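Local structure of TIGR00725 family protein (Thermotoga maritima, 1RCU) at residues Ile46-Tyr59 and Trp180-Ile192. The protein is of unknown function but belongs to the SLOG superfamily, whose Rossmann-like fold is consistent with binding a nucleotide or related ligand. Residues are numbered along the deposited sequence; the frame is centred on the assembly and turned at random.
Sequences ICLELGRTLAKKGY and WTVEEAVQIIEQI
Val182, in the first turn of helix 182-190, is a knob in a hole lined by Ile46, Glu49, Leu50 and Thr53 of the other helix. Its CG1, anti to the backbone N (chi1 -179°), reaches the backbone of helix 44-56 and lies 3.6 Å from Leu50 CA; such close approach suits a short, beta-branched residue. CG2 meets both Ile46 and Glu49. The extended glutamate chain runs antiparallel to the valine side chain, laying CB and CG against it and bringing OE1 to 3.1 Å from Val182 CG2; its carboxylate lies at the partly exposed border of the contact, where a charge can be tolerated.

One turn on, Val186 divides its methyls: CG2 meets Thr53 CG2 at 3.5 Å, while CG1 touches Lys57 CG and the edge of the Tyr59 ring, 3.9 Å from CE2 and in the ring plane. Beyond the Schellman motif at Gly58, whose positive phi turns the chain out of the helix, the long, flat Tyr59 can span the gap to Ile189, with CZ 3.9 Å from Ile189 CG2, and its OH reaches the aliphatic CG of Glu190. Deeper, the long branched chains of Leu54 and Ile189 meet, CD2 to CD1, at 4.2 Å. Leu50 and Leu54 also rest on strand 25-30, and Ala185 on strand 176-179, so both helices pack on one face of the parallel sheet of this Rossmann-like fold. Their axes come within 10.0 Å of each other at -35°, the N-to-C directions broadly alike.

Thr53 OG1 donates to Glu49 O in its own helix, from above the carbonyl plane and on the face opposite Thr53 N; this leaves the methyl for Val186. Lys57 gives methylenes to Val186 and keeps its amine on the exposed side, where NZ and Glu190 OE2 are 4.4 Å apart, too far for a salt bridge, though their opposite charges should still attract.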
ATOM      1  N   ILE A  46      -8.643  17.076 -28.252  1.00 37.18           N
ATOM      2  CA  ILE A  46      -7.467  16.216 -28.201  1.00 37.39           C
ATOM      3  C   ILE A  46      -7.725  14.988 -27.336  1.00 35.73           C
ATOM      4  O   ILE A  46      -7.343  13.881 -27.711  1.00 35.86           O
ATOM      5  CB  ILE A  46      -6.180  16.939 -27.686  1.00 37.60           C
ATOM      6  CG1 ILE A  46      -6.549  18.061 -26.720  1.00 40.50           C
ATOM      7  CG2 ILE A  46      -5.341  17.413 -28.865  1.00 36.69           C
ATOM      8  CD1 ILE A  46      -5.973  19.414 -27.079  1.00 40.08           C
ATOM      9  N   CYS A  47      -8.393  15.172 -26.200  1.00 33.09           N
ATOM     10  CA  CYS A  47      -8.701  14.043 -25.320  1.00 32.34           C
ATOM     11  C   CYS A  47      -9.582  12.999 -26.010  1.00 31.30           C
ATOM     12  O   CYS A  47      -9.346  11.796 -25.870  1.00 29.35           O
ATOM     13  CB  CYS A  47      -9.399  14.499 -24.028  1.00 28.87           C
ATOM     14  SG  CYS A  47      -8.314  15.253 -22.806  1.00 26.90           S
ATOM     15  N   LEU A  48     -10.598  13.461 -26.742  1.00 31.29           N
ATOM     16  CA  LEU A  48     -11.508  12.562 -27.449  1.00 31.23           C
ATOM     17  C   LEU A  48     -10.802  11.889 -28.604  1.00 30.63           C
ATOM     18  O   LEU A  48     -11.043  10.710 -28.860  1.00 32.19           O
ATOM     19  CB  LEU A  48     -12.724  13.310 -28.003  1.00 31.49           C
ATOM     20  CG  LEU A  48     -13.846  13.774 -27.071  1.00 30.93           C
ATOM     21  CD1 LEU A  48     -14.909  14.507 -27.893  1.00 30.97           C
ATOM     22  CD2 LEU A  48     -14.448  12.584 -26.345  1.00 27.00           C
ATOM     23  N   GLU A  49      -9.944  12.626 -29.314  1.00 30.41           N
ATOM     24  CA  GLU A  49      -9.233  12.022 -30.432  1.00 29.78           C
ATOM     25  C   GLU A  49      -8.299  10.949 -29.911  1.00 27.97           C
ATOM     26  O   GLU A  49      -8.226   9.873 -30.482  1.00 27.40           O
ATOM     27  CB  GLU A  49      -8.414  13.031 -31.239  1.00 31.29           C
ATOM     28  CG  GLU A  49      -7.815  12.393 -32.513  1.00 34.03           C
ATOM     29  CD  GLU A  49      -6.780  13.265 -33.216  1.00 36.56           C
ATOM     30  OE1 GLU A  49      -6.470  14.359 -32.703  1.00 38.58           O
ATOM     31  OE2 GLU A  49      -6.268  12.840 -34.277  1.00 36.14           O
ATOM     32  N   LEU A  50      -7.598  11.236 -28.819  1.00 26.08           N
ATOM     33  CA  LEU A  50      -6.668  10.277 -28.248  1.00 24.97           C
ATOM     34  C   LEU A  50      -7.381   8.989 -27.866  1.00 26.67           C
ATOM     35  O   LEU A  50      -6.909   7.897 -28.178  1.00 26.36           O
ATOM     36  CB  LEU A  50      -5.963  10.873 -27.018  1.00 19.66           C
ATOM     37  CG  LEU A  50      -5.061   9.870 -26.284  1.00 18.12           C
ATOM     38  CD1 LEU A  50      -3.967   9.401 -27.220  1.00 13.87           C
ATOM     39  CD2 LEU A  50      -4.448  10.491 -25.048  1.00 14.25           C
ATOM     40  N   GLY A  51      -8.523   9.133 -27.199  1.00 27.32           N
ATOM     41  CA  GLY A  51      -9.296   7.985 -26.760  1.00 27.97           C
ATOM     42  C   GLY A  51      -9.816   7.119 -27.886  1.00 28.29           C
ATOM     43  O   GLY A  51      -9.705   5.890 -27.848  1.00 28.44           O
ATOM     44  N   ARG A  52     -10.387   7.763 -28.894  1.00 28.38           N
ATOM     45  CA  ARG A  52     -10.930   7.057 -30.035  1.00 27.96           C
ATOM     46  C   ARG A  52      -9.829   6.335 -30.807  1.00 27.94           C
ATOM     47  O   ARG A  52      -9.962   5.165 -31.162  1.00 28.42           O
ATOM     48  CB  ARG A  52     -11.639   8.048 -30.947  1.00 26.38           C
ATOM     49  CG  ARG A  52     -12.774   8.800 -30.296  1.00 25.12           C
ATOM     50  CD  ARG A  52     -13.600   9.428 -31.379  1.00 26.91           C
ATOM     51  NE  ARG A  52     -14.701  10.240 -30.877  1.00 27.58           N
ATOM     52  CZ  ARG A  52     -14.741  11.565 -30.943  1.00 25.97           C
ATOM     53  NH1 ARG A  52     -13.735  12.233 -31.481  1.00 25.75           N
ATOM     54  NH2 ARG A  52     -15.805  12.216 -30.501  1.00 24.60           N
ATOM     55  N   THR A  53      -8.734   7.042 -31.045  1.00 27.55           N
ATOM     56  CA  THR A  53      -7.623   6.483 -31.782  1.00 27.21           C
ATOM     57  C   THR A  53      -7.023   5.268 -31.083  1.00 27.91           C
ATOM     58  O   THR A  53      -6.637   4.299 -31.744  1.00 28.76           O
ATOM     59  CB  THR A  53      -6.524   7.512 -31.979  1.00 27.28           C
ATOM     60  OG1 THR A  53      -7.074   8.680 -32.599  1.00 24.41           O
ATOM     61  CG2 THR A  53      -5.411   6.930 -32.871  1.00 24.48           C
ATOM     62  N   LEU A  54      -6.937   5.315 -29.756  1.00 26.41           N
ATOM     63  CA  LEU A  54      -6.368   4.189 -29.024  1.00 26.45           C
ATOM     64  C   LEU A  54      -7.282   2.992 -29.190  1.00 27.34           C
ATOM     65  O   LEU A  54      -6.822   1.875 -29.417  1.00 27.76           O
ATOM     66  CB  LEU A  54      -6.201   4.529 -27.544  1.00 23.79           C
ATOM     67  CG  LEU A  54      -5.116   5.580 -27.279  1.00 22.98           C
ATOM     68  CD1 LEU A  54      -5.038   5.915 -25.808  1.00 21.42           C
ATOM     69  CD2 LEU A  54      -3.787   5.058 -27.781  1.00 21.13           C
ATOM     70  N   ALA A  55      -8.584   3.237 -29.072  1.00 27.72           N
ATOM     71  CA  ALA A  55      -9.575   2.182 -29.222  1.00 26.96           C
ATOM     72  C   ALA A  55      -9.490   1.592 -30.624  1.00 26.45           C
ATOM     73  O   ALA A  55      -9.412   0.380 -30.768  1.00 26.91           O
ATOM     74  CB  ALA A  55     -10.996   2.724 -28.955  1.00 26.49           C
ATOM     75  N   LYS A  56      -9.495   2.445 -31.652  1.00 27.44           N
ATOM     76  CA  LYS A  56      -9.448   1.972 -33.039  1.00 28.18           C
ATOM     77  C   LYS A  56      -8.214   1.116 -33.315  1.00 29.27           C
ATOM     78  O   LYS A  56      -8.285   0.155 -34.079  1.00 29.53           O
ATOM     79  CB  LYS A  56      -9.499   3.149 -34.033  1.00 26.49           C
ATOM     80  CG  LYS A  56     -10.735   4.048 -33.910  1.00 26.42           C
ATOM     81  CD  LYS A  56     -10.721   5.159 -34.956  1.00 25.91           C
ATOM     82  CE  LYS A  56     -11.656   6.329 -34.590  1.00 30.32           C
ATOM     83  NZ  LYS A  56     -13.046   6.290 -35.140  1.00 30.57           N
ATOM     84  N   LYS A  57      -7.094   1.456 -32.681  1.00 29.01           N
ATOM     85  CA  LYS A  57      -5.859   0.707 -32.877  1.00 28.89           C
ATOM     86  C   LYS A  57      -5.823  -0.559 -32.042  1.00 29.42           C
ATOM     87  O   LYS A  57      -4.862  -1.322 -32.122  1.00 29.37           O
ATOM     88  CB  LYS A  57      -4.624   1.562 -32.557  1.00 27.82           C
ATOM     89  CG  LYS A  57      -4.405   2.760 -33.467  1.00 28.74           C
ATOM     90  CD  LYS A  57      -4.336   2.368 -34.932  1.00 30.67           C
ATOM     91  CE  LYS A  57      -3.976   3.578 -35.800  1.00 32.45           C
ATOM     92  NZ  LYS A  57      -3.980   3.283 -37.259  1.00 31.81           N
ATOM     93  N   GLY A  58      -6.853  -0.768 -31.229  1.00 28.57           N
ATOM     94  CA  GLY A  58      -6.911  -1.965 -30.410  1.00 30.48           C
ATOM     95  C   GLY A  58      -6.151  -2.010 -29.092  1.00 30.78           C
ATOM     96  O   GLY A  58      -5.967  -3.094 -28.542  1.00 31.15           O
ATOM     97  N   TYR A  59      -5.705  -0.860 -28.587  1.00 30.34           N
ATOM     98  CA  TYR A  59      -4.982  -0.812 -27.316  1.00 30.13           C
ATOM     99  C   TYR A  59      -5.955  -0.838 -26.130  1.00 29.31           C
ATOM    100  O   TYR A  59      -7.068  -0.310 -26.211  1.00 28.33           O
ATOM    101  CB  TYR A  59      -4.124   0.466 -27.201  1.00 30.39           C
ATOM    102  CG  TYR A  59      -3.081   0.644 -28.278  1.00 31.86           C
ATOM    103  CD1 TYR A  59      -2.086  -0.312 -28.479  1.00 32.57           C
ATOM    104  CD2 TYR A  59      -3.091   1.771 -29.103  1.00 33.16           C
ATOM    105  CE1 TYR A  59      -1.125  -0.158 -29.481  1.00 32.96           C
ATOM    106  CE2 TYR A  59      -2.127   1.942 -30.112  1.00 34.32           C
ATOM    107  CZ  TYR A  59      -1.149   0.973 -30.293  1.00 33.81           C
ATOM    108  OH  TYR A  59      -0.207   1.144 -31.287  1.00 33.49           O
ATOM    109  N   TRP A 180       3.367  16.360 -30.717  1.00 28.09           N
ATOM    110  CA  TRP A 180       2.524  17.550 -30.740  1.00 28.86           C
ATOM    111  C   TRP A 180       1.176  17.265 -31.353  1.00 29.19           C
ATOM    112  O   TRP A 180       0.403  18.176 -31.619  1.00 31.22           O
ATOM    113  CB  TRP A 180       3.201  18.671 -31.523  1.00 28.10           C
ATOM    114  CG  TRP A 180       4.421  19.165 -30.844  1.00 29.82           C
ATOM    115  CD1 TRP A 180       5.672  18.600 -30.868  1.00 29.41           C
ATOM    116  CD2 TRP A 180       4.507  20.296 -29.984  1.00 29.31           C
ATOM    117  NE1 TRP A 180       6.532  19.320 -30.065  1.00 31.66           N
ATOM    118  CE2 TRP A 180       5.836  20.367 -29.512  1.00 30.34           C
ATOM    119  CE3 TRP A 180       3.583  21.259 -29.556  1.00 33.34           C
ATOM    120  CZ2 TRP A 180       6.264  21.368 -28.641  1.00 33.19           C
ATOM    121  CZ3 TRP A 180       4.009  22.265 -28.679  1.00 34.20           C
ATOM    122  CH2 TRP A 180       5.336  22.308 -28.233  1.00 33.85           C
ATOM    123  N   THR A 181       0.874  15.993 -31.548  1.00 29.68           N
ATOM    124  CA  THR A 181      -0.377  15.623 -32.179  1.00 29.82           C
ATOM    125  C   THR A 181      -0.766  14.219 -31.769  1.00 30.09           C
ATOM    126  O   THR A 181       0.104  13.396 -31.500  1.00 29.89           O
ATOM    127  CB  THR A 181      -0.200  15.712 -33.706  1.00 30.58           C
ATOM    128  OG1 THR A 181      -0.952  16.822 -34.197  1.00 32.26           O
ATOM    129  CG2 THR A 181      -0.639  14.458 -34.393  1.00 30.75           C
ATOM    130  N   VAL A 182      -2.064  13.940 -31.709  1.00 30.31           N
ATOM    131  CA  VAL A 182      -2.500  12.603 -31.336  1.00 32.12           C
ATOM    132  C   VAL A 182      -1.930  11.604 -32.334  1.00 33.01           C
ATOM    133  O   VAL A 182      -1.397  10.555 -31.950  1.00 32.54           O
ATOM    134  CB  VAL A 182      -4.044  12.481 -31.319  1.00 31.76           C
ATOM    135  CG1 VAL A 182      -4.458  11.075 -30.910  1.00 31.58           C
ATOM    136  CG2 VAL A 182      -4.620  13.495 -30.358  1.00 31.04           C
ATOM    137  N   GLU A 183      -2.021  11.939 -33.614  1.00 33.84           N
ATOM    138  CA  GLU A 183      -1.512  11.048 -34.643  1.00 36.27           C
ATOM    139  C   GLU A 183      -0.024  10.787 -34.428  1.00 34.98           C
ATOM    140  O   GLU A 183       0.454   9.667 -34.634  1.00 34.17           O
ATOM    141  CB  GLU A 183      -1.761  11.637 -36.031  1.00 40.04           C
ATOM    142  CG  GLU A 183      -1.433  10.686 -37.162  1.00 45.99           C
ATOM    143  CD  GLU A 183      -1.819  11.240 -38.517  1.00 50.10           C
ATOM    144  OE1 GLU A 183      -1.153  12.186 -38.991  1.00 51.82           O
ATOM    145  OE2 GLU A 183      -2.798  10.724 -39.105  1.00 51.78           O
ATOM    146  N   GLU A 184       0.700  11.815 -33.997  1.00 33.66           N
ATOM    147  CA  GLU A 184       2.128  11.680 -33.746  1.00 33.94           C
ATOM    148  C   GLU A 184       2.341  10.757 -32.546  1.00 33.32           C
ATOM    149  O   GLU A 184       3.216   9.896 -32.563  1.00 32.98           O
ATOM    150  CB  GLU A 184       2.753  13.056 -33.475  1.00 36.28           C
ATOM    151  CG  GLU A 184       4.265  13.094 -33.599  1.00 38.05           C
ATOM    152  CD  GLU A 184       4.828  14.482 -33.361  1.00 40.83           C
ATOM    153  OE1 GLU A 184       4.130  15.475 -33.671  1.00 41.85           O
ATOM    154  OE2 GLU A 184       5.977  14.580 -32.884  1.00 41.10           O
ATOM    155  N   ALA A 185       1.521  10.939 -31.514  1.00 32.03           N
ATOM    156  CA  ALA A 185       1.591  10.137 -30.291  1.00 31.18           C
ATOM    157  C   ALA A 185       1.442   8.630 -30.529  1.00 31.34           C
ATOM    158  O   ALA A 185       2.275   7.835 -30.094  1.00 29.59           O
ATOM    159  CB  ALA A 185       0.523  10.601 -29.303  1.00 32.47           C
ATOM    160  N   VAL A 186       0.376   8.230 -31.214  1.00 31.98           N
ATOM    161  CA  VAL A 186       0.142   6.819 -31.491  1.00 33.13           C
ATOM    162  C   VAL A 186       1.211   6.241 -32.404  1.00 32.99           C
ATOM    163  O   VAL A 186       1.501   5.046 -32.385  1.00 32.51           O
ATOM    164  CB  VAL A 186      -1.213   6.615 -32.156  1.00 34.66           C
ATOM    165  CG1 VAL A 186      -1.517   5.132 -32.309  1.00 35.33           C
ATOM    166  CG2 VAL A 186      -2.270   7.313 -31.336  1.00 36.58           C
ATOM    167  N   GLN A 187       1.787   7.104 -33.214  1.00 34.15           N
ATOM    168  CA  GLN A 187       2.827   6.713 -34.131  1.00 36.84           C
ATOM    169  C   GLN A 187       4.054   6.269 -33.340  1.00 36.55           C
ATOM    170  O   GLN A 187       4.703   5.280 -33.664  1.00 36.97           O
ATOM    171  CB  GLN A 187       3.139   7.916 -35.006  1.00 39.89           C
ATOM    172  CG  GLN A 187       4.023   7.672 -36.175  1.00 43.84           C
ATOM    173  CD  GLN A 187       4.195   8.938 -36.995  1.00 46.24           C
ATOM    174  OE1 GLN A 187       3.210   9.530 -37.451  1.00 47.69           O
ATOM    175  NE2 GLN A 187       5.442   9.374 -37.168  1.00 46.78           N
ATOM    176  N   ILE A 188       4.356   7.017 -32.291  1.00 35.45           N
ATOM    177  CA  ILE A 188       5.485   6.725 -31.418  1.00 35.23           C
ATOM    178  C   ILE A 188       5.243   5.419 -30.642  1.00 36.94           C
ATOM    179  O   ILE A 188       6.163   4.626 -30.436  1.00 36.62           O
ATOM    180  CB  ILE A 188       5.695   7.907 -30.437  1.00 34.80           C
ATOM    181  CG1 ILE A 188       6.103   9.151 -31.219  1.00 33.54           C
ATOM    182  CG2 ILE A 188       6.766   7.590 -29.430  1.00 33.11           C
ATOM    183  CD1 ILE A 188       6.081  10.423 -30.406  1.00 35.01           C
ATOM    184  N   ILE A 189       4.003   5.190 -30.215  1.00 38.99           N
ATOM    185  CA  ILE A 189       3.662   3.969 -29.486  1.00 41.15           C
ATOM    186  C   ILE A 189       3.881   2.769 -30.397  1.00 43.18           C
ATOM    187  O   ILE A 189       4.415   1.753 -29.968  1.00 43.36           O
ATOM    188  CB  ILE A 189       2.182   3.953 -29.041  1.00 40.73           C
ATOM    189  CG1 ILE A 189       1.915   5.098 -28.060  1.00 40.53           C
ATOM    190  CG2 ILE A 189       1.840   2.614 -28.402  1.00 40.27           C
ATOM    191  CD1 ILE A 189       0.433   5.309 -27.737  1.00 39.62           C
ATOM    192  N   GLU A 190       3.444   2.885 -31.648  1.00 46.11           N
ATOM    193  CA  GLU A 190       3.609   1.803 -32.607  1.00 49.00           C
ATOM    194  C   GLU A 190       5.099   1.552 -32.813  1.00 50.07           C
ATOM    195  O   GLU A 190       5.557   0.411 -32.822  1.00 49.85           O
ATOM    196  CB  GLU A 190       2.916   2.159 -33.928  1.00 50.32           C
ATOM    197  CG  GLU A 190       1.407   2.297 -33.788  1.00 52.59           C
ATOM    198  CD  GLU A 190       0.717   2.646 -35.094  1.00 53.29           C
ATOM    199  OE1 GLU A 190       1.053   3.686 -35.698  1.00 54.50           O
ATOM    200  OE2 GLU A 190      -0.178   1.887 -35.519  1.00 55.42           O
ATOM    201  N   GLN A 191       5.853   2.635 -32.949  1.00 52.01           N
ATOM    202  CA  GLN A 191       7.299   2.560 -33.122  1.00 54.39           C
ATOM    203  C   GLN A 191       7.929   1.958 -31.860  1.00 55.82           C
ATOM    204  O   GLN A 191       9.145   1.969 -31.695  1.00 55.07           O
ATOM    205  CB  GLN A 191       7.870   3.970 -33.351  1.00 56.20           C
ATOM    206  CG  GLN A 191       7.475   4.631 -34.682  1.00 59.56           C
ATOM    207  CD  GLN A 191       7.870   6.112 -34.757  1.00 60.41           C
ATOM    208  OE1 GLN A 191       9.024   6.472 -34.538  1.00 60.88           O
ATOM    209  NE2 GLN A 191       6.905   6.969 -35.081  1.00 60.89           N
ATOM    210  N   ILE A 192       7.077   1.422 -30.987  1.00 58.50           N
ATOM    211  CA  ILE A 192       7.478   0.844 -29.698  1.00 59.99           C
ATOM    212  C   ILE A 192       8.258   1.867 -28.872  1.00 61.88           C
ATOM    213  O   ILE A 192       7.670   2.476 -27.952  1.00 62.05           O
ATOM    214  CB  ILE A 192       8.368  -0.431 -29.849  1.00 59.71           C
ATOM    215  CG1 ILE A 192       7.501  -1.650 -30.177  1.00 60.94           C
ATOM    216  CG2 ILE A 192       9.150  -0.691 -28.554  1.00 58.21           C
ATOM    217  CD1 ILE A 192       7.034  -1.710 -31.610  1.00 61.07           C
TER